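Local atomic coordinates of SnoK (Streptomyces nogalater, PDB entry 5EPA), a protein that probably acts as a non-heme iron, 2-oxoglutarate-dependent carbocyclase in the biosynthesis of the antibiotic nogalamycin. Residues H79-A84 and S117-K122; T149-L154 and R233-V238. One frame throughout, in Å; residues are numbered along the deposited sequence.

Contact 1. Residues H79-A84 and S117-K122; sequences HYVAQA and SDILVK. With AKG (2-oxoglutaric acid), chain H.
The phenol ring of Y80 and the carboxylate of D118 lie side by side, their planes turned 57° apart. The ring's CD2 comes within 3.7 Å of D118 OD2, an oblique approach, and the Y80 side chain also touches E67 and W69 of strand 67-70. With CG anti to the carbonyl carbon (chi1 -71°), the carboxylate of D118 is carried along the Y80 side of the sheet, where OD2 lies 3.4 Å from A82 CA. A water donates to D118 OD1 at 2.8 Å. It also donates to Q83 OE1 at 3.2 Å, an oxygen that S116 OG bonds as well.

The backbones form an antiparallel ladder, with H79-V121 and V81-I119 as hydrogen-bonded pairs, the V81 N to I119 O bond being weak. A further bond runs from A84 N to S117 O, 2.9 Å long and nearly straight at 171°, the donor above the carbonyl plane. V81 and I119 face helix 47-64, and A84 CB packs 3.9 Å from I119 CG1. Y80 and L120 share the opposite face, where L120 CD1 lies 3.9 Å from 2-oxoglutarate O3. K122 CE passes O4 of the same ligand, and NZ bonds T130 OG1 and Q77 O. The pair belongs to the larger sheet of a cupin-type double-stranded beta-helix.

An alanine in place of D118 would probably leave the water without one of its two acceptors and open a gap beside the Y80 ring. One water, donating to both, bridges two acceptors too far apart to touch and so ties the strand to the turn.

Contact 2. Residues T149-L154 and R233-V238; sequences TAWIAL and RMAHGV. With AKG (2-oxoglutaric acid), chain H.
W151 and R233 reach toward each other tip to tip, the indole and guanidinium planes 88° apart. CZ2 stands over the centre of the guanidinium face, 3.6 Å from R233 CZ, which lies in the indole plane at its edge. Both residues serve one carboxylate of 2-oxoglutarate. W151 NE1 donates to O3 at 3.1 Å, nearly straight (165°), whereas R233 NH2 reaches the same oxygen by a short but bent bond, 2.6 Å and 139°. O4 takes R233 NH1 at 3.1 Å and a weak bond from NH2. This grip would fix the rotation of the carboxylate, and the guanidinium probably balances its charge. The arginine has two further partners, L120 O on NH2 and G162 O on NH1; T130 OG1 also bonds the ligand.

With CG anti to the backbone N, the W151 indole is carried toward the neighbouring strand, where A235 CB makes a CH-pi contact over one face, 3.6 Å from the six-membered ring's centroid. These strands are central neighbours in the main sheet of the PhyH-family double-stranded beta-helix, and this face looks into the ligand pocket. A150-V238 and I152-H236 are the hydrogen-bonded pairs, and L154 N adds a bond to M234 O. On the reverse face I152 CD1 meets V238 CG2 at 3.8 Å. L154 CD1 touches M234 SD at 4.1 Å, where C57 of helix 47-64 packs on both residues.

Overall arrangement
The two contacts flank one shared step of the antiparallel sheet, where strand 233-242 pairs with strand 112-122, and their centres are about 9 Å apart. L120 N to A235 O and S117 OG to H236 NE2, both probable hydrogen bonds at 2.8 Å, join them. Contact 2 is wholly buried, while contact 1, nearer the sheet's margin, is only partly so. Helix 47-64 backs both. Their chemistry follows place: contact 1 links the D118 carboxylate to Q83 through a water and brings mostly carbon atoms to 2-oxoglutarate, whereas contact 2 supplies direct N-H donors to it. The general lesson is that one sheet can grade from a partly exposed, water-bridged flank to a ligand-binding centre within four neighbouring strands.

Contact 1. Residues H79-A84 and S117-K122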
ATOM      1  N   HIS A  79     -10.527  -6.526  -5.400  1.00 24.57           N
ATOM      2  CA  HIS A  79     -11.723  -6.194  -4.570  1.00 24.50           C
ATOM      3  C   HIS A  79     -11.216  -5.506  -3.337  1.00 23.76           C
ATOM      4  O   HIS A  79     -10.284  -6.022  -2.695  1.00 23.52           O
ATOM      5  CB  HIS A  79     -12.523  -7.406  -4.162  1.00 25.19           C
ATOM      6  CG  HIS A  79     -13.435  -7.896  -5.222  1.00 26.72           C
ATOM      7  ND1 HIS A  79     -13.558  -9.229  -5.533  1.00 29.00           N
ATOM      8  CD2 HIS A  79     -14.260  -7.239  -6.067  1.00 27.71           C
ATOM      9  CE1 HIS A  79     -14.419  -9.377  -6.529  1.00 30.04           C
ATOM     10  NE2 HIS A  79     -14.876  -8.181  -6.855  1.00 29.38           N
ATOM     11  N   TYR A  80     -11.800  -4.358  -2.988  1.00 23.00           N
ATOM     12  CA  TYR A  80     -11.285  -3.627  -1.853  1.00 23.07           C
ATOM     13  C   TYR A  80     -12.347  -3.032  -0.940  1.00 23.76           C
ATOM     14  O   TYR A  80     -13.497  -2.882  -1.321  1.00 24.33           O
ATOM     15  CB  TYR A  80     -10.332  -2.522  -2.314  1.00 22.81           C
ATOM     16  CG  TYR A  80     -11.005  -1.358  -2.994  1.00 22.78           C
ATOM     17  CD1 TYR A  80     -11.223  -1.354  -4.344  1.00 23.03           C
ATOM     18  CD2 TYR A  80     -11.350  -0.212  -2.276  1.00 23.44           C
ATOM     19  CE1 TYR A  80     -11.811  -0.257  -4.988  1.00 23.96           C
ATOM     20  CE2 TYR A  80     -11.940   0.889  -2.913  1.00 23.63           C
ATOM     21  CZ  TYR A  80     -12.170   0.847  -4.271  1.00 23.45           C
ATOM     22  OH  TYR A  80     -12.745   1.905  -4.896  1.00 24.22           O
ATOM     23  N   VAL A  81     -11.916  -2.709   0.278  1.00 24.08           N
ATOM     24  CA  VAL A  81     -12.655  -1.840   1.185  1.00 24.00           C
ATOM     25  C   VAL A  81     -11.711  -0.739   1.615  1.00 23.65           C
ATOM     26  O   VAL A  81     -10.645  -1.021   2.136  1.00 23.75           O
ATOM     27  CB  VAL A  81     -13.145  -2.557   2.420  1.00 24.62           C
ATOM     28  CG1 VAL A  81     -13.848  -1.565   3.381  1.00 25.15           C
ATOM     29  CG2 VAL A  81     -14.097  -3.660   2.035  1.00 25.29           C
ATOM     30  N   ALA A  82     -12.079   0.515   1.340  1.00 23.78           N
ATOM     31  CA  ALA A  82     -11.224   1.667   1.654  1.00 23.28           C
ATOM     32  C   ALA A  82     -11.485   2.158   3.098  1.00 23.53           C
ATOM     33  O   ALA A  82     -12.488   1.828   3.700  1.00 22.89           O
ATOM     34  CB  ALA A  82     -11.499   2.781   0.677  1.00 23.58           C
ATOM     35  N   GLN A  83     -10.520   2.905   3.646  1.00 23.76           N
ATOM     36  CA  GLN A  83     -10.558   3.361   5.054  1.00 24.31           C
ATOM     37  C   GLN A  83     -10.884   2.197   5.982  1.00 24.18           C
ATOM     38  O   GLN A  83     -11.634   2.328   6.954  1.00 24.53           O
ATOM     39  CB  GLN A  83     -11.588   4.466   5.246  1.00 25.32           C
ATOM     40  CG  GLN A  83     -11.169   5.815   4.681  1.00 26.29           C
ATOM     41  CD  GLN A  83     -11.147   5.838   3.165  1.00 26.80           C
ATOM     42  OE1 GLN A  83     -10.104   6.093   2.552  1.00 28.82           O
ATOM     43  NE2 GLN A  83     -12.283   5.571   2.548  1.00 26.84           N
ATOM     44  N   ALA A  84     -10.320   1.058   5.655  1.00 23.05           N
ATOM     45  CA  ALA A  84     -10.757  -0.195   6.219  1.00 23.18           C
ATOM     46  C   ALA A  84     -10.529  -0.292   7.704  1.00 23.51           C
ATOM     47  O   ALA A  84     -11.360  -0.848   8.417  1.00 24.09           O
ATOM     48  CB  ALA A  84     -10.056  -1.384   5.508  1.00 23.04           C
ATOM     49  N   SER A 117      -6.192   2.764   5.175  1.00 24.37           N
ATOM     50  CA  SER A 117      -5.830   1.401   4.841  1.00 25.13           C
ATOM     51  C   SER A 117      -6.865   0.805   3.924  1.00 26.44           C
ATOM     52  O   SER A 117      -8.013   1.292   3.871  1.00 27.67           O
ATOM     53  CB  SER A 117      -5.643   0.561   6.108  1.00 25.75           C
ATOM     54  OG  SER A 117      -6.858   0.074   6.641  1.00 24.17           O
ATOM     55  N   ASP A 118      -6.482  -0.268   3.254  1.00 26.20           N
ATOM     56  CA  ASP A 118      -7.400  -0.969   2.388  1.00 28.52           C
ATOM     57  C   ASP A 118      -7.302  -2.469   2.578  1.00 27.01           C
ATOM     58  O   ASP A 118      -6.206  -3.013   2.711  1.00 26.64           O
ATOM     59  CB  ASP A 118      -7.078  -0.712   0.925  1.00 31.08           C
ATOM     60  CG  ASP A 118      -7.407   0.690   0.495  1.00 36.22           C
ATOM     61  OD1 ASP A 118      -6.618   1.602   0.799  1.00 41.19           O
ATOM     62  OD2 ASP A 118      -8.445   0.886  -0.176  1.00 39.57           O
ATOM     63  N   ILE A 119      -8.445  -3.135   2.537  1.00 25.07           N
ATOM     64  CA  ILE A 119      -8.456  -4.564   2.378  1.00 24.07           C
ATOM     65  C   ILE A 119      -8.290  -4.819   0.890  1.00 23.42           C
ATOM     66  O   ILE A 119      -8.984  -4.215   0.064  1.00 22.81           O
ATOM     67  CB  ILE A 119      -9.751  -5.142   2.885  1.00 24.34           C
ATOM     68  CG1 ILE A 119      -9.797  -5.102   4.415  1.00 24.13           C
ATOM     69  CG2 ILE A 119      -9.880  -6.589   2.435  1.00 24.51           C
ATOM     70  CD1 ILE A 119     -11.211  -5.231   4.961  1.00 24.85           C
ATOM     71  N   LEU A 120      -7.338  -5.683   0.525  1.00 23.63           N
ATOM     72  CA  LEU A 120      -6.954  -5.869  -0.907  1.00 22.95           C
ATOM     73  C   LEU A 120      -6.974  -7.335  -1.310  1.00 23.66           C
ATOM     74  O   LEU A 120      -6.038  -8.100  -1.029  1.00 23.12           O
ATOM     75  CB  LEU A 120      -5.558  -5.296  -1.169  1.00 22.49           C
ATOM     76  CG  LEU A 120      -5.390  -3.798  -0.900  1.00 21.90           C
ATOM     77  CD1 LEU A 120      -3.896  -3.526  -0.704  1.00 21.40           C
ATOM     78  CD2 LEU A 120      -5.979  -2.932  -1.996  1.00 21.30           C
ATOM     79  N   VAL A 121      -8.068  -7.726  -1.953  1.00 24.57           N
ATOM     80  CA  VAL A 121      -8.369  -9.149  -2.216  1.00 24.91           C
ATOM     81  C   VAL A 121      -8.295  -9.433  -3.694  1.00 25.09           C
ATOM     82  O   VAL A 121      -8.800  -8.638  -4.502  1.00 25.35           O
ATOM     83  CB  VAL A 121      -9.781  -9.523  -1.713  1.00 25.36           C
ATOM     84  CG1 VAL A 121     -10.257 -10.842  -2.289  1.00 26.15           C
ATOM     85  CG2 VAL A 121      -9.789  -9.644  -0.200  1.00 25.90           C
ATOM     86  N   LYS A 122      -7.665 -10.544  -4.055  1.00 24.90           N
ATOM     87  CA  LYS A 122      -7.729 -11.038  -5.442  1.00 25.47           C
ATOM     88  C   LYS A 122      -8.304 -12.453  -5.470  1.00 25.89           C
ATOM     89  O   LYS A 122      -7.694 -13.352  -4.935  1.00 25.75           O
ATOM     90  CB  LYS A 122      -6.350 -11.038  -6.145  1.00 24.98           C
ATOM     91  CG  LYS A 122      -5.862  -9.670  -6.638  1.00 24.13           C
ATOM     92  CD  LYS A 122      -4.580  -9.827  -7.465  1.00 23.84           C
ATOM     93  CE  LYS A 122      -3.954  -8.491  -7.895  1.00 22.80           C
ATOM     94  NZ  LYS A 122      -4.530  -7.985  -9.158  1.00 23.03           N
TER
HETATM   95  C1  AKG H 301      -0.540  -0.771  -3.098  1.00 13.40           C
HETATM   96  O1  AKG H 301      -0.499  -1.329  -1.973  1.00 14.55           O
HETATM   97  O2  AKG H 301      -0.189   0.412  -3.355  1.00 14.12           O
HETATM   98  C2  AKG H 301      -1.060  -1.506  -4.248  1.00 13.68           C
HETATM   99  O5  AKG H 301      -1.045  -0.872  -5.293  1.00 16.29           O
HETATM  100  C3  AKG H 301      -1.559  -2.922  -4.115  1.00 13.19           C
HETATM  101  C4  AKG H 301      -2.274  -3.514  -5.333  1.00 12.89           C
HETATM  102  C5  AKG H 301      -2.659  -4.981  -5.067  1.00 13.44           C
HETATM  103  O3  AKG H 301      -2.803  -5.432  -3.884  1.00 13.85           O
HETATM  104  O4  AKG H 301      -2.840  -5.749  -6.015  1.00 12.22           O
HETATM  105  O   HOH W   1      -8.165   3.811   1.379  1.00 23.87           O

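Contact 2. Residues T149-L154 and R233-V238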
ATOM      1  N   THR A 149       3.918   2.819   2.010  1.00 23.93           N
ATOM      2  CA  THR A 149       2.836   1.863   2.202  1.00 22.70           C
ATOM      3  C   THR A 149       3.392   0.554   2.736  1.00 23.48           C
ATOM      4  O   THR A 149       4.445   0.099   2.277  1.00 23.11           O
ATOM      5  CB  THR A 149       2.132   1.552   0.887  1.00 22.43           C
ATOM      6  OG1 THR A 149       1.465   2.715   0.366  1.00 22.53           O
ATOM      7  CG2 THR A 149       1.110   0.431   1.054  1.00 22.07           C
ATOM      8  N   ALA A 150       2.711  -0.002   3.730  1.00 22.85           N
ATOM      9  CA  ALA A 150       2.974  -1.336   4.218  1.00 22.79           C
ATOM     10  C   ALA A 150       1.955  -2.283   3.598  1.00 22.62           C
ATOM     11  O   ALA A 150       0.772  -2.136   3.824  1.00 23.56           O
ATOM     12  CB  ALA A 150       2.841  -1.378   5.734  1.00 22.94           C
ATOM     13  N   TRP A 151       2.422  -3.241   2.810  1.00 22.49           N
ATOM     14  CA  TRP A 151       1.553  -4.214   2.152  1.00 21.94           C
ATOM     15  C   TRP A 151       1.691  -5.491   2.924  1.00 22.35           C
ATOM     16  O   TRP A 151       2.711  -6.161   2.855  1.00 23.38           O
ATOM     17  CB  TRP A 151       1.979  -4.387   0.711  1.00 21.35           C
ATOM     18  CG  TRP A 151       1.012  -5.097  -0.197  1.00 21.05           C
ATOM     19  CD1 TRP A 151      -0.005  -4.558  -0.910  1.00 20.79           C
ATOM     20  CD2 TRP A 151       1.055  -6.479  -0.546  1.00 20.96           C
ATOM     21  NE1 TRP A 151      -0.627  -5.523  -1.660  1.00 20.74           N
ATOM     22  CE2 TRP A 151       0.014  -6.716  -1.447  1.00 20.68           C
ATOM     23  CE3 TRP A 151       1.866  -7.555  -0.141  1.00 21.47           C
ATOM     24  CZ2 TRP A 151      -0.216  -7.966  -2.004  1.00 20.87           C
ATOM     25  CZ3 TRP A 151       1.602  -8.815  -0.667  1.00 21.84           C
ATOM     26  CH2 TRP A 151       0.570  -9.006  -1.588  1.00 21.42           C
ATOM     27  N   ILE A 152       0.698  -5.748   3.756  1.00 22.71           N
ATOM     28  CA  ILE A 152       0.760  -6.802   4.740  1.00 23.43           C
ATOM     29  C   ILE A 152       0.092  -8.031   4.160  1.00 23.74           C
ATOM     30  O   ILE A 152      -1.077  -7.987   3.813  1.00 24.46           O
ATOM     31  CB  ILE A 152       0.013  -6.364   6.022  1.00 23.58           C
ATOM     32  CG1 ILE A 152       0.595  -5.066   6.563  1.00 23.44           C
ATOM     33  CG2 ILE A 152       0.116  -7.437   7.101  1.00 24.46           C
ATOM     34  CD1 ILE A 152      -0.366  -4.306   7.428  1.00 23.70           C
ATOM     35  N   ALA A 153       0.793  -9.138   4.111  1.00 24.31           N
ATOM     36  CA  ALA A 153       0.203 -10.374   3.587  1.00 24.93           C
ATOM     37  C   ALA A 153      -0.572 -11.112   4.654  1.00 25.63           C
ATOM     38  O   ALA A 153      -0.023 -11.406   5.712  1.00 25.98           O
ATOM     39  CB  ALA A 153       1.289 -11.288   3.069  1.00 25.78           C
ATOM     40  N   LEU A 154      -1.849 -11.377   4.384  1.00 25.65           N
ATOM     41  CA  LEU A 154      -2.695 -12.130   5.299  1.00 26.06           C
ATOM     42  C   LEU A 154      -3.048 -13.520   4.765  1.00 26.89           C
ATOM     43  O   LEU A 154      -3.730 -14.290   5.412  1.00 28.31           O
ATOM     44  CB  LEU A 154      -3.948 -11.334   5.671  1.00 25.64           C
ATOM     45  CG  LEU A 154      -3.671 -10.035   6.451  1.00 25.19           C
ATOM     46  CD1 LEU A 154      -4.972  -9.293   6.751  1.00 24.94           C
ATOM     47  CD2 LEU A 154      -2.932 -10.271   7.748  1.00 25.57           C
ATOM     48  N   ARG A 233      -6.246 -14.483  -2.602  1.00 26.81           N
ATOM     49  CA  ARG A 233      -5.153 -13.671  -2.016  1.00 26.00           C
ATOM     50  C   ARG A 233      -5.716 -12.535  -1.201  1.00 25.52           C
ATOM     51  O   ARG A 233      -6.552 -11.783  -1.692  1.00 25.25           O
ATOM     52  CB  ARG A 233      -4.302 -13.018  -3.104  1.00 25.23           C
ATOM     53  CG  ARG A 233      -3.161 -12.236  -2.529  1.00 25.05           C
ATOM     54  CD  ARG A 233      -2.696 -11.136  -3.465  1.00 25.48           C
ATOM     55  NE  ARG A 233      -3.388  -9.909  -3.169  1.00 25.02           N
ATOM     56  CZ  ARG A 233      -3.240  -8.756  -3.815  1.00 25.20           C
ATOM     57  NH1 ARG A 233      -2.412  -8.590  -4.860  1.00 24.84           N
ATOM     58  NH2 ARG A 233      -3.976  -7.741  -3.403  1.00 24.47           N
ATOM     59  N   MET A 234      -5.239 -12.354   0.018  1.00 25.65           N
ATOM     60  CA  MET A 234      -5.642 -11.172   0.787  1.00 25.25           C
ATOM     61  C   MET A 234      -4.430 -10.482   1.336  1.00 24.36           C
ATOM     62  O   MET A 234      -3.662 -11.067   2.087  1.00 24.00           O
ATOM     63  CB  MET A 234      -6.595 -11.497   1.943  1.00 26.23           C
ATOM     64  CG  MET A 234      -6.991 -10.234   2.708  1.00 26.77           C
ATOM     65  SD  MET A 234      -7.992 -10.401   4.227  1.00 28.04           S
ATOM     66  CE  MET A 234      -9.466 -11.159   3.571  1.00 28.41           C
ATOM     67  N   ALA A 235      -4.295  -9.203   0.994  1.00 23.93           N
ATOM     68  CA  ALA A 235      -3.371  -8.341   1.698  1.00 23.97           C
ATOM     69  C   ALA A 235      -4.124  -7.182   2.364  1.00 24.22           C
ATOM     70  O   ALA A 235      -5.295  -6.917   2.059  1.00 24.08           O
ATOM     71  CB  ALA A 235      -2.316  -7.802   0.747  1.00 23.30           C
ATOM     72  N   HIS A 236      -3.413  -6.475   3.244  1.00 24.31           N
ATOM     73  CA  HIS A 236      -3.905  -5.252   3.837  1.00 24.21           C
ATOM     74  C   HIS A 236      -2.876  -4.171   3.600  1.00 24.31           C
ATOM     75  O   HIS A 236      -1.753  -4.265   4.068  1.00 25.75           O
ATOM     76  CB  HIS A 236      -4.153  -5.406   5.339  1.00 24.96           C
ATOM     77  CG  HIS A 236      -5.132  -4.419   5.890  1.00 25.10           C
ATOM     78  ND1 HIS A 236      -6.475  -4.681   5.974  1.00 26.25           N
ATOM     79  CD2 HIS A 236      -4.978  -3.139   6.288  1.00 25.72           C
ATOM     80  CE1 HIS A 236      -7.113  -3.619   6.428  1.00 27.17           C
ATOM     81  NE2 HIS A 236      -6.222  -2.669   6.639  1.00 27.72           N
ATOM     82  N   GLY A 237      -3.263  -3.131   2.870  1.00 24.55           N
ATOM     83  CA  GLY A 237      -2.349  -2.067   2.525  1.00 25.08           C
ATOM     84  C   GLY A 237      -2.561  -0.911   3.470  1.00 24.84           C
ATOM     85  O   GLY A 237      -3.659  -0.410   3.586  1.00 26.66           O
ATOM     86  N   VAL A 238      -1.513  -0.479   4.140  1.00 24.31           N
ATOM     87  CA  VAL A 238      -1.619   0.663   5.039  1.00 24.62           C
ATOM     88  C   VAL A 238      -0.769   1.832   4.517  1.00 24.19           C
ATOM     89  O   VAL A 238       0.436   1.667   4.358  1.00 24.27           O
ATOM     90  CB  VAL A 238      -1.125   0.307   6.456  1.00 25.07           C
ATOM     91  CG1 VAL A 238      -1.332   1.481   7.401  1.00 25.71           C
ATOM     92  CG2 VAL A 238      -1.858  -0.877   6.968  1.00 25.62           C
TER
HETATM   93  C1  AKG H 301      -0.540  -0.771  -3.098  1.00 13.40           C
HETATM   94  O1  AKG H 301      -0.499  -1.329  -1.973  1.00 14.55           O
HETATM   95  O2  AKG H 301      -0.189   0.412  -3.355  1.00 14.12           O
HETATM   96  C2  AKG H 301      -1.060  -1.506  -4.248  1.00 13.68           C
HETATM   97  O5  AKG H 301      -1.045  -0.872  -5.293  1.00 16.29           O
HETATM   98  C3  AKG H 301      -1.559  -2.922  -4.115  1.00 13.19           C
HETATM   99  C4  AKG H 301      -2.274  -3.514  -5.333  1.00 12.89           C
HETATM  100  C5  AKG H 301      -2.659  -4.981  -5.067  1.00 13.44           C
HETATM  101  O3  AKG H 301      -2.803  -5.432  -3.884  1.00 13.85           O
HETATM  102  O4  AKG H 301      -2.840  -5.749  -6.015  1.00 12.22           O